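Local atomic coordinates of ribulose-1,5-bisphosphate carboxylase/oxygenase large subunit (Rhodopseudomonas palustris, PDB entry 3QFW), a protein that belongs to the RuBisCO-like branch of the ribulose bisphosphate carboxylase large-subunit family and probably binds magnesium, its own reaction remaining uncertain. Residues V57-L60 against R64-V67; E22-A27 against Q94-L99; L99-L104 against A265-G270; E5-A10 against V51-D56. All coordinates share one frame; numbering follows the deposited sequence.

Overall arrangement
All four contacts reach one antiparallel sheet of the N-terminal part, formed by strands 8-15, 53-59, 64-71, 97-98 and 102-103. Contacts 1 and 2, with centres about 10 Å apart, touch where helix 18-31 packs on the hairpin of strands 53-59 and 64-71; the centres of every other pair are about 15 to 17 Å apart. In chain order contact 4 closes just before contact 1 opens, whereas contacts 2 and 4 interleave. Contacts 2 and 3 share Leu-99. Contacts 1, 2 and 4 thus lie within the small alpha/beta domain, and contact 3 joins it to helix 265-276 of the TIM-barrel catalytic domain.

Contact 1 of 4, residues V57-L60 against R64-V67; sequences VAEL and RYAV
Val-57 and Val-67 are paired across the beta hairpin of antiparallel strands 53-59 and 64-71. They make a non-hydrogen-bonded pair whose side chains lie side by side and point the same way, CG1 of Val-57 standing 4.2 Å from CG2 of Val-67. With CG1 of Val-57 anti to its backbone nitrogen (chi1 -175°), the same methyl also meets CD2 of the Tyr-65 ring, and Ile-21 of helix 18-31 packs against both Val-57 and Tyr-65. Ala-58 forms the hydrogen-bonded pair with Ala-66: each amide reaches the other's carbonyl, Ala-58 N to Ala-66 O and Ala-66 N to Ala-58 O, both at 2.9 Å. The first bond is the straighter of the two (168° against 152°). Ala-58 O also lies at the edge of the Tyr-65 ring, 3.3 Å from CD2. At Glu-59 it is the aliphatic base that packs, CB being 4.0 Å from CE2 of Tyr-65. At Leu-60 the chain turns a corner, and its side chain comes over Ala-66, where His-13 of strand 8-15 touches both. The amide N of Leu-60 bonds to Arg-64 O, and its CD2 methyl rests 3.7 Å from CB of Ala-66.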
loop_
_atom_site.group_PDB
_atom_site.type_symbol
_atom_site.label_atom_id
_atom_site.label_comp_id
_atom_site.label_asym_id
_atom_site.label_seq_id
_atom_site.Cartn_x
_atom_site.Cartn_y
_atom_site.Cartn_z
ATOM N N VAL B 57 24.836 -13.548 5.505
ATOM C CA VAL B 57 23.903 -14.582 5.093
ATOM C C VAL B 57 23.918 -15.718 6.112
ATOM O O VAL B 57 24.963 -16.315 6.375
ATOM C CB VAL B 57 24.255 -15.137 3.701
ATOM C CG1 VAL B 57 23.194 -16.117 3.245
ATOM C CG2 VAL B 57 24.408 -14.002 2.698
ATOM N N ALA B 58 22.760 -16.014 6.689
ATOM C CA ALA B 58 22.664 -17.067 7.686
ATOM C C ALA B 58 21.555 -18.050 7.352
ATOM O O ALA B 58 20.559 -17.690 6.719
ATOM C CB ALA B 58 22.446 -16.471 9.072
ATOM N N GLU B 59 21.732 -19.297 7.777
ATOM C CA GLU B 59 20.696 -20.303 7.589
ATOM C C GLU B 59 19.762 -20.334 8.778
ATOM O O GLU B 59 20.180 -20.585 9.911
ATOM C CB GLU B 59 21.293 -21.692 7.351
ATOM C CG GLU B 59 20.239 -22.793 7.292
ATOM C CD GLU B 59 20.781 -24.115 6.776
ATOM O OE1 GLU B 59 21.738 -24.099 5.970
ATOM O OE2 GLU B 59 20.241 -25.169 7.176
ATOM N N LEU B 60 18.490 -20.064 8.518
ATOM C CA LEU B 60 17.466 -20.176 9.540
ATOM C C LEU B 60 17.096 -21.642 9.664
ATOM O O LEU B 60 16.979 -22.183 10.763
ATOM C CB LEU B 60 16.242 -19.352 9.154
ATOM C CG LEU B 60 16.506 -17.861 8.957
ATOM C CD1 LEU B 60 15.245 -17.150 8.498
ATOM C CD2 LEU B 60 17.041 -17.253 10.242
ATOM N N ARG B 64 15.769 -21.872 3.886
ATOM C CA ARG B 64 15.397 -20.524 4.300
ATOM C C ARG B 64 16.547 -19.771 4.963
ATOM O O ARG B 64 17.137 -20.237 5.940
ATOM C CB ARG B 64 14.175 -20.561 5.218
ATOM C CG ARG B 64 13.544 -19.199 5.445
ATOM C CD ARG B 64 12.257 -19.315 6.256
ATOM N NE ARG B 64 11.700 -18.002 6.563
ATOM C CZ ARG B 64 10.449 -17.793 6.962
ATOM N NH1 ARG B 64 9.613 -18.816 7.099
ATOM N NH2 ARG B 64 10.035 -16.557 7.220
ATOM N N TYR B 65 16.853 -18.599 4.418
ATOM C CA TYR B 65 17.984 -17.808 4.876
ATOM C C TYR B 65 17.560 -16.441 5.373
ATOM O O TYR B 65 16.561 -15.885 4.924
ATOM C CB TYR B 65 19.001 -17.632 3.748
ATOM C CG TYR B 65 19.619 -18.928 3.300
ATOM C CD1 TYR B 65 19.019 -19.698 2.314
ATOM C CD2 TYR B 65 20.794 -19.392 3.878
ATOM C CE1 TYR B 65 19.578 -20.895 1.904
ATOM C CE2 TYR B 65 21.362 -20.586 3.478
ATOM C CZ TYR B 65 20.752 -21.334 2.490
ATOM O OH TYR B 65 21.316 -22.523 2.090
ATOM N N ALA B 66 18.334 -15.911 6.309
ATOM C CA ALA B 66 18.219 -14.520 6.694
ATOM C C ALA B 66 19.377 -13.774 6.053
ATOM O O ALA B 66 20.531 -14.202 6.137
ATOM C CB ALA B 66 18.257 -14.372 8.205
ATOM N N VAL B 67 19.067 -12.666 5.401
ATOM C CA VAL B 67 20.086 -11.894 4.711
ATOM C C VAL B 67 20.052 -10.450 5.173
ATOM O O VAL B 67 19.030 -9.776 5.068
ATOM C CB VAL B 67 19.917 -11.984 3.181
ATOM C CG1 VAL B 67 20.934 -11.093 2.462
ATOM C CG2 VAL B 67 20.038 -13.438 2.729
#

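Contact 2 of 4, residues E22-A27 against Q94-L99; sequences EQRALA and QPDIAL
Arg-24 and Asp-96 illustrate how a single salt bridge can tie a helix to the loop leading into a sheet strand. Arg-24 accounts for more than half of the buried surface. Its side chain leaves helix 18-31 with CG anti to the backbone nitrogen and then bends at chi2 (63°), which presents the side of the guanidinium, NE and NH2, to the carboxylate. The grip is side-on and bidentate: NE of Arg-24 donates to OD2 of Asp-96 at 2.9 Å, and NH2 of Arg-24 donates to OD1 of Asp-96 at 3.0 Å. Both bonds are nearly straight and both oxygens are met on their syn side. They lie close to the guanidinium plane, although the two flat groups are turned 34° from one another. Two bonds of this kind hold the guanidinium against rotation. Ile-97 adds apolar bulk, its CB lying 4.0 Å from NH2 of Arg-24, and CG of Gln-94 approaches the same nitrogen obliquely. Gln-94 also packs on Phe-290 of the second subunit, so the loop reaches across to the other chain. Around the pair, Arg-24 touches Ile-14 of strand 8-15, and the backbone of Asp-96 bonds to Ala-15 of that strand, while Ile-97 touches Leu-28 of helix 18-31 and Phe-88 of helix 80-88.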
loop_
_atom_site.group_PDB
_atom_site.type_symbol
_atom_site.label_atom_id
_atom_site.label_comp_id
_atom_site.label_asym_id
_atom_site.label_seq_id
_atom_site.Cartn_x
_atom_site.Cartn_y
_atom_site.Cartn_z
ATOM N N GLU B 22 23.744 -17.357 -2.186
ATOM C CA GLU B 22 24.762 -16.314 -2.297
ATOM C C GLU B 22 24.457 -15.369 -3.458
ATOM O O GLU B 22 24.472 -14.150 -3.290
ATOM C CB GLU B 22 26.160 -16.917 -2.438
ATOM C CG GLU B 22 26.702 -17.532 -1.160
ATOM C CD GLU B 22 26.893 -16.511 -0.048
ATOM O OE1 GLU B 22 26.804 -15.295 -0.326
ATOM O OE2 GLU B 22 27.133 -16.924 1.107
ATOM N N GLN B 23 24.179 -15.938 -4.630
ATOM C CA GLN B 23 23.801 -15.164 -5.815
ATOM C C GLN B 23 22.510 -14.376 -5.589
ATOM O O GLN B 23 22.425 -13.186 -5.896
ATOM C CB GLN B 23 23.628 -16.098 -7.023
ATOM C CG GLN B 23 22.976 -15.451 -8.242
ATOM C CD GLN B 23 22.725 -16.440 -9.378
ATOM O OE1 GLN B 23 22.113 -17.494 -9.180
ATOM N NE2 GLN B 23 23.199 -16.100 -10.575
ATOM N N ARG B 24 21.501 -15.055 -5.059
ATOM C CA ARG B 24 20.234 -14.408 -4.745
ATOM C C ARG B 24 20.436 -13.217 -3.811
ATOM O O ARG B 24 19.821 -12.171 -3.985
ATOM C CB ARG B 24 19.269 -15.404 -4.111
ATOM C CG ARG B 24 17.908 -14.811 -3.810
ATOM C CD ARG B 24 17.215 -14.365 -5.099
ATOM N NE ARG B 24 15.902 -13.792 -4.821
ATOM C CZ ARG B 24 15.693 -12.524 -4.472
ATOM N NH1 ARG B 24 16.715 -11.685 -4.356
ATOM N NH2 ARG B 24 14.462 -12.096 -4.237
ATOM N N ALA B 25 21.315 -13.368 -2.828
ATOM C CA ALA B 25 21.543 -12.281 -1.886
ATOM C C ALA B 25 22.138 -11.057 -2.575
ATOM O O ALA B 25 21.736 -9.929 -2.299
ATOM C CB ALA B 25 22.411 -12.736 -0.719
ATOM N N LEU B 26 23.085 -11.276 -3.486
ATOM C CA LEU B 26 23.701 -10.169 -4.199
ATOM C C LEU B 26 22.669 -9.466 -5.070
ATOM O O LEU B 26 22.600 -8.236 -5.112
ATOM C CB LEU B 26 24.848 -10.669 -5.082
ATOM C CG LEU B 26 25.854 -9.598 -5.499
ATOM C CD1 LEU B 26 26.682 -9.163 -4.306
ATOM C CD2 LEU B 26 26.753 -10.109 -6.616
ATOM N N ALA B 27 21.870 -10.261 -5.773
ATOM C CA ALA B 27 20.828 -9.723 -6.636
ATOM C C ALA B 27 19.847 -8.864 -5.836
ATOM O O ALA B 27 19.365 -7.829 -6.320
ATOM C CB ALA B 27 20.099 -10.858 -7.357
ATOM N N GLN B 94 8.661 -10.009 -5.781
ATOM C CA GLN B 94 9.237 -11.349 -5.824
ATOM C C GLN B 94 8.484 -12.248 -4.854
ATOM O O GLN B 94 7.988 -11.774 -3.840
ATOM C CB GLN B 94 10.722 -11.306 -5.460
ATOM C CG GLN B 94 11.577 -10.464 -6.404
ATOM C CD GLN B 94 11.985 -11.224 -7.642
ATOM O OE1 GLN B 94 11.334 -12.198 -8.032
ATOM N NE2 GLN B 94 13.070 -10.782 -8.276
ATOM N N PRO B 95 8.395 -13.549 -5.164
ATOM C CA PRO B 95 7.652 -14.509 -4.339
ATOM C C PRO B 95 8.507 -15.218 -3.284
ATOM O O PRO B 95 7.962 -15.914 -2.434
ATOM C CB PRO B 95 7.177 -15.532 -5.376
ATOM C CG PRO B 95 8.287 -15.556 -6.364
ATOM C CD PRO B 95 8.786 -14.130 -6.463
ATOM N N ASP B 96 9.823 -15.041 -3.341
ATOM C CA ASP B 96 10.729 -15.805 -2.491
ATOM C C ASP B 96 11.345 -14.973 -1.361
ATOM O O ASP B 96 12.313 -15.393 -0.731
ATOM C CB ASP B 96 11.832 -16.443 -3.344
ATOM C CG ASP B 96 12.694 -15.408 -4.057
ATOM O OD1 ASP B 96 12.315 -14.217 -4.057
ATOM O OD2 ASP B 96 13.749 -15.785 -4.619
ATOM N N ILE B 97 10.779 -13.802 -1.096
ATOM C CA ILE B 97 11.399 -12.882 -0.154
ATOM C C ILE B 97 10.384 -12.193 0.749
ATOM O O ILE B 97 9.269 -11.877 0.331
ATOM C CB ILE B 97 12.249 -11.818 -0.884
ATOM C CG1 ILE B 97 12.947 -10.894 0.120
ATOM C CG2 ILE B 97 11.391 -11.022 -1.858
ATOM C CD1 ILE B 97 13.908 -9.907 -0.517
ATOM N N ALA B 98 10.787 -11.980 1.997
ATOM C CA ALA B 98 10.011 -11.201 2.941
ATOM C C ALA B 98 10.950 -10.235 3.641
ATOM O O ALA B 98 12.098 -10.574 3.921
ATOM C CB ALA B 98 9.333 -12.108 3.959
ATOM N N LEU B 99 10.475 -9.023 3.901
ATOM C CA LEU B 99 11.243 -8.066 4.680
ATOM C C LEU B 99 10.952 -8.333 6.162
ATOM O O LEU B 99 9.812 -8.211 6.578
ATOM C CB LEU B 99 10.824 -6.642 4.315
ATOM C CG LEU B 99 11.458 -5.568 5.194
ATOM C CD1 LEU B 99 12.966 -5.534 4.972
ATOM C CD2 LEU B 99 10.832 -4.200 4.956
#

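Contact 3 of 4, residues L99-L104 against A265-G270; sequences LADVEL and APLLLG
Leu-267 fits among Leu-99, Ala-100, Asp-101 and Val-102 in a buried, chiefly apolar contact that joins the N-terminal sheet domain to the catalytic domain. It sits where helix 265-276, which follows strand 250-253 in the TIM barrel, turns its first residues toward the chain between strands 97-98 and 102-103. One side chain on the helix does nearly all the work. CG of Leu-267 is anti to its backbone nitrogen (chi1 163°), and this carries both methyls out to the opposing chain. CD2 lies 3.6 Å from CG of Leu-99, whose side chain it crosses at about a right angle, and is equally near CD2 of that leucine. The same CD2 of Leu-267 also comes within 3.8 Å of CG2 of Val-102. The second methyl, CD1, approaches the polar edge of the segment, with Val-102 N at 3.8 Å and OD1 of Asp-101 at 3.9 Å. That oxygen takes a weak hydrogen bond from the amide of Val-102, the next residue. It also has a long, weak ion pair with Arg-271, whose NH1 makes a hydrogen bond to Val-102 O, so polar links to the helix accompany the leucine packing one turn on. The backbone contributes through Ala-100 O, 3.5 Å from CB of Leu-267. A water donates to Ala-100 O at 2.7 Å and accepts a weaker bond from the first-turn amide of Leu-267, whose N is 3.2 Å from the water oxygen.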
loop_
_atom_site.group_PDB
_atom_site.type_symbol
_atom_site.label_atom_id
_atom_site.label_comp_id
_atom_site.label_asym_id
_atom_site.label_seq_id
_atom_site.Cartn_x
_atom_site.Cartn_y
_atom_site.Cartn_z
ATOM N N LEU B 99 10.475 -9.023 3.901
ATOM C CA LEU B 99 11.243 -8.066 4.680
ATOM C C LEU B 99 10.952 -8.333 6.162
ATOM O O LEU B 99 9.812 -8.211 6.578
ATOM C CB LEU B 99 10.824 -6.642 4.315
ATOM C CG LEU B 99 11.458 -5.568 5.194
ATOM C CD1 LEU B 99 12.966 -5.534 4.972
ATOM C CD2 LEU B 99 10.832 -4.200 4.956
ATOM N N ALA B 100 11.974 -8.683 6.943
ATOM C CA ALA B 100 11.785 -9.157 8.329
ATOM C C ALA B 100 12.058 -8.124 9.433
ATOM O O ALA B 100 11.337 -8.078 10.435
ATOM C CB ALA B 100 12.621 -10.428 8.585
ATOM N N ASP B 101 13.107 -7.324 9.270
ATOM C CA ASP B 101 13.432 -6.285 10.248
ATOM C C ASP B 101 14.226 -5.160 9.598
ATOM O O ASP B 101 14.752 -5.318 8.497
ATOM C CB ASP B 101 14.230 -6.863 11.423
ATOM C CG ASP B 101 14.070 -6.046 12.701
ATOM O OD1 ASP B 101 13.297 -5.061 12.704
ATOM O OD2 ASP B 101 14.718 -6.395 13.717
ATOM N N VAL B 102 14.312 -4.028 10.290
ATOM C CA VAL B 102 15.098 -2.892 9.813
ATOM C C VAL B 102 15.772 -2.218 11.008
ATOM O O VAL B 102 15.121 -1.904 12.009
ATOM C CB VAL B 102 14.229 -1.866 9.044
ATOM C CG1 VAL B 102 15.097 -0.767 8.390
ATOM C CG2 VAL B 102 13.409 -2.568 7.980
ATOM N N GLU B 103 17.081 -2.022 10.907
ATOM C CA GLU B 103 17.818 -1.271 11.913
ATOM C C GLU B 103 18.156 0.088 11.314
ATOM O O GLU B 103 19.011 0.187 10.437
ATOM C CB GLU B 103 19.095 -2.013 12.325
ATOM C CG GLU B 103 18.871 -3.446 12.785
ATOM C CD GLU B 103 20.162 -4.157 13.163
ATOM O OE1 GLU B 103 21.240 -3.534 13.073
ATOM O OE2 GLU B 103 20.100 -5.344 13.553
ATOM N N LEU B 104 17.472 1.125 11.789
ATOM C CA LEU B 104 17.655 2.482 11.284
ATOM C C LEU B 104 18.625 3.272 12.152
ATOM O O LEU B 104 18.587 3.168 13.379
ATOM C CB LEU B 104 16.319 3.228 11.279
ATOM C CG LEU B 104 15.211 2.688 10.378
ATOM C CD1 LEU B 104 13.892 3.343 10.744
ATOM C CD2 LEU B 104 15.535 2.909 8.884
ATOM N N ALA B 265 4.719 -8.750 9.973
ATOM C CA ALA B 265 3.814 -7.950 10.809
ATOM C C ALA B 265 4.503 -7.257 11.972
ATOM O O ALA B 265 4.217 -6.093 12.262
ATOM C CB ALA B 265 2.639 -8.785 11.307
ATOM N N PRO B 266 5.402 -7.958 12.666
ATOM C CA PRO B 266 5.933 -7.218 13.815
ATOM C C PRO B 266 6.691 -5.968 13.374
ATOM O O PRO B 266 6.557 -4.916 13.988
ATOM C CB PRO B 266 6.857 -8.236 14.507
ATOM C CG PRO B 266 6.295 -9.575 14.113
ATOM C CD PRO B 266 5.801 -9.376 12.676
ATOM N N LEU B 267 7.459 -6.076 12.292
ATOM C CA LEU B 267 8.214 -4.939 11.801
ATOM C C LEU B 267 7.276 -3.820 11.332
ATOM O O LEU B 267 7.488 -2.646 11.651
ATOM C CB LEU B 267 9.111 -5.384 10.640
ATOM C CG LEU B 267 9.639 -4.249 9.764
ATOM C CD1 LEU B 267 10.584 -3.352 10.551
ATOM C CD2 LEU B 267 10.336 -4.797 8.515
ATOM N N LEU B 268 6.247 -4.189 10.572
ATOM C CA LEU B 268 5.357 -3.207 9.959
ATOM C C LEU B 268 4.349 -2.589 10.932
ATOM O O LEU B 268 4.335 -1.376 11.132
ATOM C CB LEU B 268 4.622 -3.821 8.759
ATOM C CG LEU B 268 3.742 -2.851 7.969
ATOM C CD1 LEU B 268 4.562 -1.670 7.486
ATOM C CD2 LEU B 268 3.075 -3.573 6.787
ATOM N N LEU B 269 3.508 -3.428 11.524
ATOM C CA LEU B 269 2.448 -2.964 12.421
ATOM C C LEU B 269 2.998 -2.500 13.764
ATOM O O LEU B 269 2.427 -1.621 14.420
ATOM C CB LEU B 269 1.458 -4.094 12.676
ATOM C CG LEU B 269 0.840 -4.766 11.452
ATOM C CD1 LEU B 269 -0.276 -5.675 11.924
ATOM C CD2 LEU B 269 0.310 -3.740 10.469
ATOM N N GLY B 270 4.094 -3.117 14.183
ATOM C CA GLY B 270 4.733 -2.761 15.430
ATOM C C GLY B 270 5.699 -1.607 15.269
ATOM O O GLY B 270 5.403 -0.482 15.660
HETATM O O HOH W 1 9.295 -8.632 12.113
#

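Contact 4 of 4, residues E5-A10 against V51-D56; sequences EPRIVA and VGRVED
Arg-7 and Arg-53 lay their guanidinium groups one on the other, an arginine stack that brings two like charges close. The group centres are 4.2 Å apart and the planes are 26° from parallel; the two NE atoms, both donors, come to 3.5 Å without any bond between them. The chains cross at about a right angle, and CG of Arg-53 lies over the same face of the Arg-7 guanidinium as its NE does, 3.4 Å from NH1 of Arg-7. Arg-53 gets there by bending at chi3 (-64°), whereas Arg-7 stays extended from CG to NE. At the edge of the Arg-7 group the fit is directional: NH1 donates to Val-51 O at 3.1 Å, almost straight (169°), with the oxygen near the guanidinium plane. NH1 of Arg-7 makes another hydrogen bond with Gly-70 O, so two carbonyls hold this end in place. That second partner reflects the sheet itself, since strand 64-71 runs between strands 8-15 and 53-59 and pairs with each; on the 53-59 side Glu-55 and Asp-56 together face Arg-68, forming a classic beta bulge. The side of the contact toward solvent is much looser. Arg-53 and Glu-55 are exposed, and NE of Arg-53 lies 3.8 Å from OE1 of Glu-55. This long salt bridge has the oxygen well out of the guanidinium plane, so charge alone links the pair, though it may offset some of the repulsion within the stack.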
loop_
_atom_site.group_PDB
_atom_site.type_symbol
_atom_site.label_atom_id
_atom_site.label_comp_id
_atom_site.label_asym_id
_atom_site.label_seq_id
_atom_site.Cartn_x
_atom_site.Cartn_y
_atom_site.Cartn_z
ATOM N N GLU B 5 28.837 7.790 6.241
ATOM C CA GLU B 5 27.489 7.791 6.795
ATOM C C GLU B 5 27.004 6.365 7.053
ATOM O O GLU B 5 27.082 5.510 6.167
ATOM C CB GLU B 5 26.536 8.520 5.847
ATOM C CG GLU B 5 26.846 10.003 5.685
ATOM C CD GLU B 5 26.525 10.803 6.938
ATOM O OE1 GLU B 5 25.818 10.271 7.825
ATOM O OE2 GLU B 5 26.978 11.963 7.037
ATOM N N PRO B 6 26.517 6.102 8.279
ATOM C CA PRO B 6 25.969 4.802 8.691
ATOM C C PRO B 6 24.831 4.329 7.787
ATOM O O PRO B 6 23.986 5.125 7.379
ATOM C CB PRO B 6 25.438 5.079 10.100
ATOM C CG PRO B 6 26.271 6.208 10.590
ATOM C CD PRO B 6 26.518 7.070 9.388
ATOM N N ARG B 7 24.817 3.034 7.494
ATOM C CA ARG B 7 23.821 2.455 6.606
ATOM C C ARG B 7 22.575 1.977 7.343
ATOM O O ARG B 7 22.581 1.779 8.560
ATOM C CB ARG B 7 24.429 1.288 5.834
ATOM C CG ARG B 7 25.513 1.711 4.855
ATOM C CD ARG B 7 25.806 0.615 3.858
ATOM N NE ARG B 7 26.792 1.042 2.867
ATOM C CZ ARG B 7 26.776 0.685 1.586
ATOM N NH1 ARG B 7 25.815 -0.105 1.120
ATOM N NH2 ARG B 7 27.723 1.129 0.764
ATOM N N ILE B 8 21.499 1.807 6.587
ATOM C CA ILE B 8 20.315 1.148 7.095
ATOM C C ILE B 8 20.594 -0.328 6.918
ATOM O O ILE B 8 20.969 -0.762 5.815
ATOM C CB ILE B 8 19.085 1.502 6.247
ATOM C CG1 ILE B 8 18.719 2.978 6.414
ATOM C CG2 ILE B 8 17.904 0.595 6.602
ATOM C CD1 ILE B 8 17.752 3.468 5.343
ATOM N N VAL B 9 20.439 -1.113 7.979
ATOM C CA VAL B 9 20.573 -2.551 7.796
ATOM C C VAL B 9 19.218 -3.248 7.797
ATOM O O VAL B 9 18.554 -3.359 8.833
ATOM C CB VAL B 9 21.551 -3.191 8.768
ATOM C CG1 VAL B 9 21.753 -4.647 8.387
ATOM C CG2 VAL B 9 22.889 -2.435 8.733
ATOM N N ALA B 10 18.786 -3.671 6.610
ATOM C CA ALA B 10 17.520 -4.371 6.485
ATOM C C ALA B 10 17.757 -5.871 6.459
ATOM O O ALA B 10 18.666 -6.351 5.789
ATOM C CB ALA B 10 16.774 -3.925 5.222
ATOM N N VAL B 51 25.555 1.215 -4.091
ATOM C CA VAL B 51 25.200 -0.195 -4.225
ATOM C C VAL B 51 25.011 -0.820 -2.835
ATOM O O VAL B 51 25.763 -0.528 -1.909
ATOM C CB VAL B 51 26.276 -0.974 -4.998
ATOM C CG1 VAL B 51 25.890 -2.433 -5.116
ATOM C CG2 VAL B 51 26.489 -0.363 -6.388
ATOM N N GLY B 52 24.007 -1.675 -2.685
ATOM C CA GLY B 52 23.763 -2.296 -1.392
ATOM C C GLY B 52 24.808 -3.353 -1.091
ATOM O O GLY B 52 25.297 -4.034 -1.998
ATOM N N ARG B 53 25.171 -3.483 0.181
ATOM C CA ARG B 53 26.128 -4.497 0.587
ATOM C C ARG B 53 25.415 -5.672 1.225
ATOM O O ARG B 53 24.509 -5.485 2.035
ATOM C CB ARG B 53 27.126 -3.920 1.602
ATOM C CG ARG B 53 27.923 -2.728 1.096
ATOM C CD ARG B 53 29.039 -2.347 2.073
ATOM N NE ARG B 53 28.529 -1.900 3.364
ATOM C CZ ARG B 53 29.283 -1.372 4.322
ATOM N NH1 ARG B 53 30.587 -1.220 4.128
ATOM N NH2 ARG B 53 28.738 -0.992 5.471
ATOM N N VAL B 54 25.829 -6.884 0.877
ATOM C CA VAL B 54 25.403 -8.058 1.624
ATOM C C VAL B 54 26.269 -8.163 2.883
ATOM O O VAL B 54 27.429 -8.581 2.819
ATOM C CB VAL B 54 25.523 -9.349 0.786
ATOM C CG1 VAL B 54 25.106 -10.571 1.609
ATOM C CG2 VAL B 54 24.692 -9.237 -0.496
ATOM N N GLU B 55 25.712 -7.757 4.021
ATOM C CA GLU B 55 26.442 -7.773 5.279
ATOM C C GLU B 55 26.584 -9.191 5.803
ATOM O O GLU B 55 27.612 -9.549 6.387
ATOM C CB GLU B 55 25.733 -6.910 6.326
ATOM C CG GLU B 55 25.779 -5.420 6.041
ATOM C CD GLU B 55 27.037 -4.769 6.570
ATOM O OE1 GLU B 55 28.057 -4.756 5.843
ATOM O OE2 GLU B 55 27.005 -4.273 7.720
ATOM N N ASP B 56 25.547 -9.997 5.605
ATOM C CA ASP B 56 25.527 -11.337 6.171
ATOM C C ASP B 56 24.512 -12.259 5.510
ATOM O O ASP B 56 23.465 -11.818 5.030
ATOM C CB ASP B 56 25.231 -11.273 7.670
ATOM C CG ASP B 56 25.482 -12.594 8.366
ATOM O OD1 ASP B 56 26.636 -13.078 8.317
ATOM O OD2 ASP B 56 24.529 -13.153 8.953
#